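Local structure of probable oxidoreductase (Mycobacterium abscessus, 4EYE) at residues Gln28-Pro33 with Gln73-Pro78; Asp134-Ala139 with Gly308-Val313; Phe149-Arg154 with Gln178-Met183; Lys186-Val191 with Ile207-Glu212. The protein is probably a medium-chain, quinone-reductase-like oxidoreductase of unestablished substrate, pairing a GroES-like domain with a nucleotide-binding one. One frame throughout, in Å; residues are numbered along the deposited sequence.

Contact 1: residues Gln28-Pro33 with Gln73-Pro78; sequences QSLSGP and QLKMEP
Leu30 and the ring of Pro78 carry this contact, their side chains crossing at about a right angle. The CD2 methyl of Leu30 stands 3.8 Å from Pro78 CG, while its CG comes equally near ring atoms CG and CD. The same proline reaches backward over the preceding peptide: Pro78 CG lies 3.5 Å from Ser29 C, and Pro78 CB lies 3.8 Å from Gln28 C. On the far side of Leu30, its CD1 meets Lys75 CE at 3.9 Å, so the lysine touches with its aliphatic part. Leu30 CD2 also rests 3.7 Å from Met76 O. Leu30 has CG anti to its own carbonyl carbon (chi1 -67°), which sends one methyl to Met76 O and Pro78 and the other to Lys75.

Behind this first shell, the loop carrying Leu30 is braced by a small polar turn. Ser29 OG accepts the N-H of Ser31 at 3.2 Å, forming an ST turn, and is also hydrogen-bonded to Ser31 OG at 2.7 Å. The backbone of Gly32 pairs with Thr68 at the end of helix 62-68, and Gln28 NE2 bonds to Gln26 OE1. No hydrogen bond spans the two segments. The loop between strands 21-27 and 36-42 thus meets the loop between helix 62-68 and strand 85-92 at the surface, and shape and apolar contact, not directional bonding, set how the two lie.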
loop_
_atom_site.group_PDB
_atom_site.type_symbol
_atom_site.label_atom_id
_atom_site.label_comp_id
_atom_site.label_asym_id
_atom_site.label_seq_id
_atom_site.Cartn_x
_atom_site.Cartn_y
_atom_site.Cartn_z
ATOM N N GLN A 28 20.565 7.974 8.293
ATOM C CA GLN A 28 21.960 8.004 8.707
ATOM C C GLN A 28 22.231 7.148 9.931
ATOM O O GLN A 28 23.356 7.101 10.427
ATOM C CB GLN A 28 22.480 9.449 8.806
ATOM C CG GLN A 28 22.740 9.927 7.379
ATOM C CD GLN A 28 23.057 11.372 7.229
ATOM O OE1 GLN A 28 23.315 12.060 8.205
ATOM N NE2 GLN A 28 23.087 11.836 5.975
ATOM N N SER A 29 21.194 6.454 10.394
ATOM C CA SER A 29 21.332 5.450 11.452
ATOM C C SER A 29 20.102 4.546 11.360
ATOM O O SER A 29 19.205 4.810 10.543
ATOM C CB SER A 29 21.426 6.125 12.819
ATOM O OG SER A 29 20.164 6.594 13.248
ATOM N N LEU A 30 20.040 3.506 12.189
ATOM C CA LEU A 30 18.852 2.680 12.265
ATOM C C LEU A 30 18.018 3.038 13.500
ATOM O O LEU A 30 17.375 2.176 14.096
ATOM C CB LEU A 30 19.193 1.187 12.231
ATOM C CG LEU A 30 19.774 0.625 10.931
ATOM C CD1 LEU A 30 19.986 -0.884 11.011
ATOM C CD2 LEU A 30 18.884 0.984 9.726
ATOM N N SER A 31 17.969 4.328 13.820
ATOM C CA SER A 31 17.232 4.812 14.992
ATOM C C SER A 31 15.770 5.187 14.655
ATOM O O SER A 31 15.085 5.793 15.485
ATOM C CB SER A 31 17.948 6.030 15.571
ATOM O OG SER A 31 17.907 7.117 14.630
ATOM N N GLY A 32 15.276 4.815 13.478
ATOM C CA GLY A 32 13.927 5.221 13.072
ATOM C C GLY A 32 13.926 6.624 12.468
ATOM O O GLY A 32 14.983 7.100 12.018
ATOM N N PRO A 33 12.751 7.292 12.456
ATOM C CA PRO A 33 12.600 8.636 11.857
ATOM C C PRO A 33 13.616 9.683 12.318
ATOM O O PRO A 33 14.023 10.521 11.510
ATOM C CB PRO A 33 11.179 9.046 12.272
ATOM C CG PRO A 33 10.440 7.763 12.294
ATOM C CD PRO A 33 11.436 6.745 12.857
ATOM N N GLN A 73 12.087 -6.964 6.820
ATOM C CA GLN A 73 12.607 -8.286 6.411
ATOM C C GLN A 73 13.972 -8.154 5.719
ATOM O O GLN A 73 14.831 -8.980 5.928
ATOM C CB GLN A 73 11.605 -9.070 5.533
ATOM C CG GLN A 73 11.492 -8.591 4.090
ATOM C CD GLN A 73 10.247 -9.095 3.370
ATOM O OE1 GLN A 73 9.492 -9.901 3.908
ATOM N NE2 GLN A 73 10.043 -8.635 2.129
ATOM N N LEU A 74 14.167 -7.096 4.942
ATOM C CA LEU A 74 15.451 -6.796 4.350
ATOM C C LEU A 74 16.095 -5.654 5.133
ATOM O O LEU A 74 15.512 -4.560 5.267
ATOM C CB LEU A 74 15.275 -6.416 2.885
ATOM C CG LEU A 74 16.487 -5.842 2.137
ATOM C CD1 LEU A 74 17.747 -6.692 2.334
ATOM C CD2 LEU A 74 16.154 -5.689 0.646
ATOM N N LYS A 75 17.290 -5.910 5.650
ATOM C CA LYS A 75 17.994 -4.935 6.466
ATOM C C LYS A 75 18.903 -4.098 5.583
ATOM O O LYS A 75 19.899 -4.598 5.078
ATOM C CB LYS A 75 18.769 -5.619 7.610
ATOM C CG LYS A 75 19.356 -4.663 8.659
ATOM C CD LYS A 75 19.366 -5.309 10.042
ATOM C CE LYS A 75 20.410 -4.733 10.976
ATOM N NZ LYS A 75 20.371 -5.427 12.300
ATOM N N MET A 76 18.541 -2.835 5.360
ATOM C CA MET A 76 19.436 -1.943 4.653
ATOM C C MET A 76 20.353 -1.262 5.697
ATOM O O MET A 76 19.938 -0.976 6.829
ATOM C CB MET A 76 18.673 -0.964 3.751
ATOM C CG MET A 76 18.042 -1.624 2.495
ATOM S SD MET A 76 19.210 -2.248 1.264
ATOM C CE MET A 76 20.395 -0.904 1.163
ATOM N N GLU A 77 21.618 -1.106 5.333
ATOM C CA GLU A 77 22.598 -0.477 6.211
ATOM C C GLU A 77 22.723 0.996 5.856
ATOM O O GLU A 77 22.949 1.310 4.718
ATOM C CB GLU A 77 23.981 -1.168 6.080
ATOM C CG GLU A 77 23.959 -2.672 6.428
ATOM C CD GLU A 77 23.432 -3.003 7.820
ATOM O OE1 GLU A 77 23.457 -2.130 8.691
ATOM O OE2 GLU A 77 23.000 -4.146 8.068
ATOM N N PRO A 78 22.622 1.889 6.844
ATOM C CA PRO A 78 22.891 3.291 6.568
ATOM C C PRO A 78 24.324 3.573 6.083
ATOM O O PRO A 78 25.263 2.825 6.405
ATOM C CB PRO A 78 22.679 3.984 7.931
ATOM C CG PRO A 78 21.942 3.014 8.758
ATOM C CD PRO A 78 22.373 1.665 8.281
#

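Contact 2: residues Asp134-Ala139 with Gly308-Val313; sequences DAEAVA and GMRPPV
Helix residues 134-139 run beside an irregular segment, 308-313, whose backbone approaches most closely at Pro311, with Pro311 CA 5.5 Å from Glu136 CA. The second segment leaves helix 293-306 through a Schellman motif at Gly308, which has positive phi, and becomes strand at Val313. Within the helix, Val138 N bonds to Asp134 O and Ala139 N to Ala135 O.

Two apolar residues of the incoming segment lie against the helix. Pro311 sets CB 3.8 Å from Ala139 CB and CG 3.6 Å from Glu136 O, touching both a methyl and the helix backbone. In Val313, chi1 of -179° puts CG2 opposite the carbonyl carbon and beside the backbone N, where it meets Ala135 O at 3.7 Å; both its methyls are near Ala135 CB. Glu136, extended beyond CG, links the segments through water: the water donates to Glu136 OE2 at a short 2.5 Å and to Pro311 O at 2.8 Å. Arg310 makes no salt bridge with it. The planes of the two charged groups stand 78° apart, and Glu136 OE2 meets only aliphatic carbons of the arginine, the nearer being Arg310 CD at 4.0 Å. Instead Arg310 NH1 turns back to Met309 O, 2.9 Å away and well above the carbonyl plane, and also bonds to Val305 O.

Ala135 and Ala139 touch strand 337-341 too, while Pro311 and Pro312 reach Tyr144. Segment 308-313 is the return from helix 293-306 to strand 313-318, packed on the short helix 134-140, a crossing between domains consistent with the two-domain medium-chain dehydrogenase/reductase fold.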
loop_
_atom_site.group_PDB
_atom_site.type_symbol
_atom_site.label_atom_id
_atom_site.label_comp_id
_atom_site.label_asym_id
_atom_site.label_seq_id
_atom_site.Cartn_x
_atom_site.Cartn_y
_atom_site.Cartn_z
ATOM N N ASP A 134 -0.390 12.639 -9.400
ATOM C CA ASP A 134 0.803 11.858 -8.998
ATOM C C ASP A 134 0.740 11.277 -7.586
ATOM O O ASP A 134 1.203 10.181 -7.355
ATOM C CB ASP A 134 2.107 12.660 -9.218
ATOM C CG ASP A 134 2.350 12.908 -10.681
ATOM O OD1 ASP A 134 1.818 12.175 -11.547
ATOM O OD2 ASP A 134 3.079 13.829 -11.009
ATOM N N ALA A 135 0.162 12.007 -6.650
ATOM C CA ALA A 135 -0.070 11.459 -5.291
ATOM C C ALA A 135 -1.041 10.259 -5.292
ATOM O O ALA A 135 -0.815 9.239 -4.645
ATOM C CB ALA A 135 -0.581 12.538 -4.364
ATOM N N GLU A 136 -2.155 10.412 -5.995
ATOM C CA GLU A 136 -3.124 9.325 -6.117
ATOM C C GLU A 136 -2.505 8.132 -6.819
ATOM O O GLU A 136 -2.760 6.988 -6.421
ATOM C CB GLU A 136 -4.382 9.814 -6.855
ATOM C CG GLU A 136 -5.211 10.863 -6.084
ATOM C CD GLU A 136 -6.275 11.532 -6.997
ATOM O OE1 GLU A 136 -6.066 11.656 -8.221
ATOM O OE2 GLU A 136 -7.338 11.837 -6.456
ATOM N N ALA A 137 -1.672 8.397 -7.824
ATOM C CA ALA A 137 -0.979 7.347 -8.571
ATOM C C ALA A 137 0.027 6.620 -7.680
ATOM O O ALA A 137 0.054 5.378 -7.606
ATOM C CB ALA A 137 -0.266 7.904 -9.790
ATOM N N VAL A 138 0.832 7.379 -6.940
ATOM C CA VAL A 138 1.815 6.673 -6.044
ATOM C C VAL A 138 1.086 5.828 -5.025
ATOM O O VAL A 138 1.551 4.715 -4.638
ATOM C CB VAL A 138 2.912 7.614 -5.434
ATOM C CG1 VAL A 138 2.365 8.361 -4.200
ATOM C CG2 VAL A 138 4.199 6.810 -5.106
ATOM N N ALA A 139 -0.091 6.292 -4.600
ATOM C CA ALA A 139 -0.847 5.600 -3.600
ATOM C C ALA A 139 -1.272 4.190 -4.057
ATOM O O ALA A 139 -1.362 3.289 -3.243
ATOM C CB ALA A 139 -2.076 6.407 -3.186
ATOM N N GLY A 308 -14.197 5.111 -11.345
ATOM C CA GLY A 308 -14.312 6.234 -10.391
ATOM C C GLY A 308 -13.454 6.121 -9.140
ATOM O O GLY A 308 -13.463 7.025 -8.317
ATOM N N MET A 309 -12.723 5.025 -8.967
ATOM C CA MET A 309 -11.945 4.884 -7.737
ATOM C C MET A 309 -10.846 5.951 -7.650
ATOM O O MET A 309 -10.058 6.128 -8.570
ATOM C CB MET A 309 -11.327 3.470 -7.633
ATOM C CG MET A 309 -10.690 3.157 -6.294
ATOM S SD MET A 309 -10.033 1.476 -6.226
ATOM C CE MET A 309 -8.599 1.572 -7.308
ATOM N N ARG A 310 -10.773 6.625 -6.523
ATOM C CA ARG A 310 -9.737 7.602 -6.290
ATOM C C ARG A 310 -9.086 7.309 -4.929
ATOM O O ARG A 310 -9.725 7.489 -3.881
ATOM C CB ARG A 310 -10.325 9.044 -6.290
ATOM C CG ARG A 310 -10.919 9.501 -7.597
ATOM C CD ARG A 310 -9.865 9.653 -8.697
ATOM N NE ARG A 310 -10.488 10.075 -9.934
ATOM C CZ ARG A 310 -11.020 9.262 -10.842
ATOM N NH1 ARG A 310 -11.006 7.929 -10.679
ATOM N NH2 ARG A 310 -11.606 9.778 -11.929
ATOM N N PRO A 311 -7.872 6.809 -4.927
ATOM C CA PRO A 311 -7.163 6.602 -3.664
ATOM C C PRO A 311 -7.084 7.854 -2.815
ATOM O O PRO A 311 -6.579 8.891 -3.289
ATOM C CB PRO A 311 -5.753 6.186 -4.119
ATOM C CG PRO A 311 -5.952 5.588 -5.468
ATOM C CD PRO A 311 -7.042 6.422 -6.095
ATOM N N PRO A 312 -7.591 7.795 -1.570
ATOM C CA PRO A 312 -7.472 8.967 -0.666
ATOM C C PRO A 312 -6.038 9.263 -0.249
ATOM O O PRO A 312 -5.321 8.365 0.172
ATOM C CB PRO A 312 -8.327 8.599 0.553
ATOM C CG PRO A 312 -9.081 7.368 0.183
ATOM C CD PRO A 312 -8.391 6.706 -0.994
ATOM N N VAL A 313 -5.634 10.507 -0.407
ATOM C CA VAL A 313 -4.356 10.976 0.036
ATOM C C VAL A 313 -4.567 12.050 1.102
ATOM O O VAL A 313 -5.111 13.114 0.812
ATOM C CB VAL A 313 -3.509 11.561 -1.115
ATOM C CG1 VAL A 313 -2.153 12.013 -0.556
ATOM C CG2 VAL A 313 -3.296 10.494 -2.202
HETATM O O HOH W 1 -7.845 11.263 -4.110
#

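Contact 3: residues Phe149-Arg154 with Gln178-Met183; sequences FAYARR and QIAKGM
The C-terminal ends of helices 143-154 and 171-182 meet here with their backbones well apart, Tyr151 CA and Ala180 CA being the nearest such pair at 7.7 Å; the first helix widens into a pi-type turn over 150-154, where Phe149 O accepts from both Arg153 N and Arg154 N.

Tyr151 bridges most of that gap. A chi1 of -75° sets its ring on the side of the backbone N, away from the carbonyl, and the ring extends to the other helix. Ile179 CG2 comes to the ring edge in plane, 3.5 Å from Tyr151 CD2. Farther along the ring, Ala180 places CB 3.5 Å from Tyr151 OH and 3.8 Å from Tyr151 CZ. The hydroxyl itself is hydrogen-bonded to Ala176 O, one turn before Ala180 in helix 171-182, which holds the end of the ring against that helix.

Met183, the first residue past the helix, comes in from the other end. Its chain is extended beyond CG (chi2 176°), bringing Met183 SD 3.8 Å from Tyr151 CB and 5.2 Å from the ring centroid. The sulfur sits 54° off the ring normal, an oblique Met-aromatic contact. Methyl CE of Met183 passes on to Ala152 CB, a looser 4.4 Å.

Around this pair, Ile179 also touches Leu301 and Leu304 of helix 293-306. Helix 171-182 joins strands 162-165 and 186-191 of the six-stranded parallel sheet, so the contact seats helix 143-154 on the first crossover helix of a Rossmann-type domain.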
loop_
_atom_site.group_PDB
_atom_site.type_symbol
_atom_site.label_atom_id
_atom_site.label_comp_id
_atom_site.label_asym_id
_atom_site.label_seq_id
_atom_site.Cartn_x
_atom_site.Cartn_y
_atom_site.Cartn_z
ATOM N N PHE A 149 -4.263 -8.178 -6.074
ATOM C CA PHE A 149 -3.738 -9.531 -5.967
ATOM C C PHE A 149 -4.403 -10.365 -4.870
ATOM O O PHE A 149 -4.818 -11.480 -5.130
ATOM C CB PHE A 149 -2.239 -9.440 -5.709
ATOM C CG PHE A 149 -1.600 -10.731 -5.286
ATOM C CD1 PHE A 149 -1.446 -11.792 -6.194
ATOM C CD2 PHE A 149 -1.066 -10.858 -4.025
ATOM C CE1 PHE A 149 -0.793 -12.955 -5.821
ATOM C CE2 PHE A 149 -0.415 -12.040 -3.638
ATOM C CZ PHE A 149 -0.274 -13.076 -4.537
ATOM N N ALA A 150 -4.506 -9.818 -3.657
ATOM C CA ALA A 150 -5.141 -10.531 -2.540
ATOM C C ALA A 150 -6.551 -10.957 -2.879
ATOM O O ALA A 150 -6.972 -12.091 -2.584
ATOM C CB ALA A 150 -5.194 -9.654 -1.256
ATOM N N TYR A 151 -7.308 -10.023 -3.426
ATOM C CA TYR A 151 -8.703 -10.303 -3.787
ATOM C C TYR A 151 -8.882 -11.172 -5.030
ATOM O O TYR A 151 -9.612 -12.200 -5.017
ATOM C CB TYR A 151 -9.434 -8.990 -4.001
ATOM C CG TYR A 151 -9.784 -8.235 -2.743
ATOM C CD1 TYR A 151 -10.107 -8.882 -1.572
ATOM C CD2 TYR A 151 -9.843 -6.839 -2.755
ATOM C CE1 TYR A 151 -10.488 -8.167 -0.437
ATOM C CE2 TYR A 151 -10.181 -6.132 -1.630
ATOM C CZ TYR A 151 -10.513 -6.764 -0.482
ATOM O OH TYR A 151 -10.914 -5.990 0.613
ATOM N N ALA A 152 -8.190 -10.823 -6.096
ATOM C CA ALA A 152 -8.422 -11.480 -7.378
ATOM C C ALA A 152 -7.754 -12.834 -7.440
ATOM O O ALA A 152 -8.359 -13.779 -7.930
ATOM C CB ALA A 152 -7.934 -10.606 -8.497
ATOM N N ARG A 153 -6.518 -12.951 -6.964
ATOM C CA ARG A 153 -5.765 -14.169 -7.131
ATOM C C ARG A 153 -5.833 -15.086 -5.917
ATOM O O ARG A 153 -6.074 -16.281 -6.046
ATOM C CB ARG A 153 -4.310 -13.856 -7.462
ATOM C CG ARG A 153 -3.430 -15.082 -7.658
ATOM C CD ARG A 153 -3.592 -15.708 -9.038
ATOM N NE ARG A 153 -2.511 -16.671 -9.278
ATOM C CZ ARG A 153 -1.955 -16.911 -10.451
ATOM N NH1 ARG A 153 -2.322 -16.231 -11.543
ATOM N NH2 ARG A 153 -0.999 -17.803 -10.543
ATOM N N ARG A 154 -5.641 -14.534 -4.729
ATOM C CA ARG A 154 -5.508 -15.372 -3.546
ATOM C C ARG A 154 -6.837 -15.757 -2.944
ATOM O O ARG A 154 -7.099 -16.944 -2.698
ATOM C CB ARG A 154 -4.653 -14.681 -2.496
ATOM C CG ARG A 154 -3.211 -14.485 -2.913
ATOM C CD ARG A 154 -2.442 -15.785 -3.150
ATOM N NE ARG A 154 -2.301 -16.531 -1.930
ATOM C CZ ARG A 154 -2.700 -17.790 -1.733
ATOM N NH1 ARG A 154 -3.188 -18.522 -2.712
ATOM N NH2 ARG A 154 -2.557 -18.321 -0.516
ATOM N N GLN A 178 -11.728 0.125 -0.894
ATOM C CA GLN A 178 -12.134 0.702 -2.165
ATOM C C GLN A 178 -12.134 -0.376 -3.241
ATOM O O GLN A 178 -13.042 -0.420 -4.074
ATOM C CB GLN A 178 -11.194 1.835 -2.587
ATOM C CG GLN A 178 -11.266 3.077 -1.724
ATOM C CD GLN A 178 -10.590 4.232 -2.412
ATOM O OE1 GLN A 178 -9.391 4.146 -2.775
ATOM N NE2 GLN A 178 -11.329 5.282 -2.660
ATOM N N ILE A 179 -11.159 -1.265 -3.210
ATOM C CA ILE A 179 -11.132 -2.335 -4.177
ATOM C C ILE A 179 -12.301 -3.342 -3.997
ATOM O O ILE A 179 -12.871 -3.806 -4.979
ATOM C CB ILE A 179 -9.796 -3.067 -4.223
ATOM C CG1 ILE A 179 -8.691 -2.087 -4.674
ATOM C CG2 ILE A 179 -9.902 -4.293 -5.170
ATOM C CD1 ILE A 179 -7.269 -2.584 -4.587
ATOM N N ALA A 180 -12.602 -3.700 -2.763
ATOM C CA ALA A 180 -13.725 -4.609 -2.480
ATOM C C ALA A 180 -15.046 -3.986 -2.987
ATOM O O ALA A 180 -15.850 -4.661 -3.651
ATOM C CB ALA A 180 -13.810 -4.905 -0.981
ATOM N N LYS A 181 -15.241 -2.703 -2.716
ATOM C CA LYS A 181 -16.461 -1.998 -3.172
ATOM C C LYS A 181 -16.464 -1.973 -4.687
ATOM O O LYS A 181 -17.476 -2.260 -5.320
ATOM C CB LYS A 181 -16.545 -0.578 -2.609
ATOM C CG LYS A 181 -16.814 -0.482 -1.126
ATOM C CD LYS A 181 -18.063 -1.230 -0.669
ATOM C CE LYS A 181 -19.370 -0.658 -1.214
ATOM N NZ LYS A 181 -20.452 -1.685 -1.012
ATOM N N GLY A 182 -15.291 -1.711 -5.259
ATOM C CA GLY A 182 -15.121 -1.727 -6.697
ATOM C C GLY A 182 -15.472 -3.064 -7.324
ATOM O O GLY A 182 -15.954 -3.099 -8.442
ATOM N N MET A 183 -15.207 -4.157 -6.601
ATOM C CA MET A 183 -15.506 -5.493 -7.098
ATOM C C MET A 183 -16.923 -5.985 -6.755
ATOM O O MET A 183 -17.228 -7.163 -6.916
ATOM C CB MET A 183 -14.475 -6.493 -6.589
ATOM C CG MET A 183 -13.100 -6.291 -7.192
ATOM S SD MET A 183 -11.891 -7.404 -6.475
ATOM C CE MET A 183 -10.569 -7.196 -7.651
#

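Contact 4: residues Lys186-Val191 with Ile207-Glu212; sequences KVIAVV and IVLPLE
Five backbone hydrogen bonds join 186-191 to 207-211, the donors coming alternately from either segment. Ile207 N gives to Val187 O, the longest at 3.3 Å. Ala189 then uses both its polar atoms: its N bonds to Ile207 O at 2.8 Å, close to linear (171° at the hydrogen), and its O receives Leu209 N. Leu209 O takes Val191 N at 3.0 Å. In the last of them, just past the strand, Leu211 N reaches Val191 O from above the carbonyl plane, as the chain leaves the sheet through an inverse gamma turn centred on Leu211. Three of these carbonyls, those of Ile207, Ala189 and Leu209, also receive a CA-H...O contact, the shortest from Val190 CA to Leu209 O at 3.1 Å.

The strands run parallel, their axes 24° apart, the chain passing through helix 197-203 from one to the other in a beta-alpha-beta crossover. Strand 207-210 is an outermost strand, within this chain, of the Rossmann-type sheet, whose order is 3-2-1-4-5-6.

Apolar packing follows the two faces. On one, Ile188 and Ile207 lie side by side, CG2 to CG2 at 4.1 Å, and Ile188 CG2 also meets Leu209 CD1. Chi1 of Val190 (178°) swings CG1 away from the backbone N and toward Leu211 CB at 3.7 Å. On the other, Val191 CG1 and Val208 CG1 are 4.2 Å apart, with Val200 of helix 197-203 covering Ala189, Val191 and Val208. At the start of strand 186-191, extended Lys186 brings its CE to Ile207 CD1 at a tight 3.3 Å.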
loop_
_atom_site.group_PDB
_atom_site.type_symbol
_atom_site.label_atom_id
_atom_site.label_comp_id
_atom_site.label_asym_id
_atom_site.label_seq_id
_atom_site.Cartn_x
_atom_site.Cartn_y
_atom_site.Cartn_z
ATOM N N LYS A 186 -19.786 -6.131 -0.277
ATOM C CA LYS A 186 -20.160 -5.335 0.895
ATOM C C LYS A 186 -19.007 -5.359 1.870
ATOM O O LYS A 186 -18.347 -6.386 2.013
ATOM C CB LYS A 186 -21.415 -5.909 1.549
ATOM C CG LYS A 186 -21.930 -5.120 2.769
ATOM C CD LYS A 186 -23.298 -5.632 3.310
ATOM C CE LYS A 186 -23.680 -4.903 4.620
ATOM N NZ LYS A 186 -25.109 -5.103 5.029
ATOM N N VAL A 187 -18.756 -4.211 2.495
ATOM C CA VAL A 187 -17.620 -4.029 3.355
ATOM C C VAL A 187 -18.054 -3.599 4.754
ATOM O O VAL A 187 -18.726 -2.584 4.940
ATOM C CB VAL A 187 -16.599 -2.977 2.807
ATOM C CG1 VAL A 187 -15.497 -2.748 3.827
ATOM C CG2 VAL A 187 -15.973 -3.423 1.485
ATOM N N ILE A 188 -17.649 -4.398 5.731
ATOM C CA ILE A 188 -17.710 -4.019 7.132
ATOM C C ILE A 188 -16.275 -3.686 7.519
ATOM O O ILE A 188 -15.383 -4.505 7.277
ATOM C CB ILE A 188 -18.241 -5.173 8.017
ATOM C CG1 ILE A 188 -19.689 -5.516 7.651
ATOM C CG2 ILE A 188 -18.258 -4.760 9.489
ATOM C CD1 ILE A 188 -20.154 -6.864 8.179
ATOM N N ALA A 189 -16.060 -2.501 8.082
ATOM C CA ALA A 189 -14.750 -2.060 8.498
ATOM C C ALA A 189 -14.681 -1.953 10.010
ATOM O O ALA A 189 -15.624 -1.432 10.645
ATOM C CB ALA A 189 -14.460 -0.713 7.877
ATOM N N VAL A 190 -13.589 -2.442 10.590
ATOM C CA VAL A 190 -13.311 -2.236 12.018
ATOM C C VAL A 190 -12.127 -1.293 12.149
ATOM O O VAL A 190 -11.136 -1.452 11.429
ATOM C CB VAL A 190 -13.007 -3.545 12.735
ATOM C CG1 VAL A 190 -12.676 -3.278 14.210
ATOM C CG2 VAL A 190 -14.231 -4.457 12.650
ATOM N N VAL A 191 -12.270 -0.278 12.996
ATOM C CA VAL A 191 -11.203 0.687 13.227
ATOM C C VAL A 191 -10.670 0.580 14.655
ATOM O O VAL A 191 -11.437 0.626 15.607
ATOM C CB VAL A 191 -11.658 2.141 12.970
ATOM C CG1 VAL A 191 -11.983 2.362 11.481
ATOM C CG2 VAL A 191 -12.820 2.549 13.880
ATOM N N ILE A 207 -20.545 -0.560 6.773
ATOM C CA ILE A 207 -20.768 -0.536 8.215
ATOM C C ILE A 207 -19.386 -0.333 8.823
ATOM O O ILE A 207 -18.420 -1.000 8.401
ATOM C CB ILE A 207 -21.353 -1.872 8.725
ATOM C CG1 ILE A 207 -22.852 -1.997 8.385
ATOM C CG2 ILE A 207 -21.165 -1.987 10.233
ATOM C CD1 ILE A 207 -23.200 -3.086 7.383
ATOM N N VAL A 208 -19.274 0.639 9.728
ATOM C CA VAL A 208 -18.049 0.820 10.475
ATOM C C VAL A 208 -18.292 0.459 11.937
ATOM O O VAL A 208 -19.319 0.788 12.485
ATOM C CB VAL A 208 -17.512 2.254 10.350
ATOM C CG1 VAL A 208 -16.187 2.377 11.085
ATOM C CG2 VAL A 208 -17.351 2.616 8.885
ATOM N N LEU A 209 -17.339 -0.242 12.542
ATOM C CA LEU A 209 -17.429 -0.690 13.923
ATOM C C LEU A 209 -16.125 -0.428 14.637
ATOM O O LEU A 209 -15.057 -0.569 14.033
ATOM C CB LEU A 209 -17.719 -2.190 13.988
ATOM C CG LEU A 209 -19.120 -2.608 13.576
ATOM C CD1 LEU A 209 -19.125 -4.112 13.366
ATOM C CD2 LEU A 209 -20.128 -2.165 14.633
ATOM N N PRO A 210 -16.195 -0.054 15.935
ATOM C CA PRO A 210 -14.980 0.185 16.687
ATOM C C PRO A 210 -14.395 -1.131 17.212
ATOM O O PRO A 210 -15.124 -2.076 17.460
ATOM C CB PRO A 210 -15.446 1.092 17.824
ATOM C CG PRO A 210 -16.869 0.710 18.047
ATOM C CD PRO A 210 -17.405 0.257 16.716
ATOM N N LEU A 211 -13.080 -1.202 17.338
ATOM C CA LEU A 211 -12.444 -2.390 17.884
ATOM C C LEU A 211 -12.494 -2.277 19.393
ATOM O O LEU A 211 -11.618 -1.678 19.991
ATOM C CB LEU A 211 -10.991 -2.508 17.415
ATOM C CG LEU A 211 -10.243 -3.758 17.913
ATOM C CD1 LEU A 211 -10.621 -4.989 17.087
ATOM C CD2 LEU A 211 -8.724 -3.532 17.897
ATOM N N GLU A 212 -13.569 -2.795 19.978
ATOM C CA GLU A 212 -13.787 -2.798 21.431
ATOM C C GLU A 212 -14.300 -4.169 21.828
ATOM O O GLU A 212 -14.607 -4.964 20.958
ATOM C CB GLU A 212 -14.844 -1.752 21.807
ATOM C CG GLU A 212 -14.305 -0.323 21.783
ATOM C CD GLU A 212 -15.387 0.735 21.653
ATOM O OE1 GLU A 212 -16.572 0.372 21.719
ATOM O OE2 GLU A 212 -15.028 1.920 21.461
#

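From the N terminus, contact 1 closes first, bringing the loop between strands 21-27 and 36-42 to the loop after helix 62-68; it is complete before the others begin and touches none of them. Contact 2 opens at helix 134-140 and closes only at 308-313, bringing the return from helix 293-306 onto that helix, so its long loop encloses contacts 3 and 4, which follow one another without crossing. Contact 3 ties helix 143-154 to helix 171-182, and contact 4 pairs the next strand with the sheet's edge strand. Gln178 NE2 joins contacts 2 and 3 by a probable hydrogen bond to Arg310 O, while Val187 packs on Ala180 and Lys181, joining contacts 3 and 4.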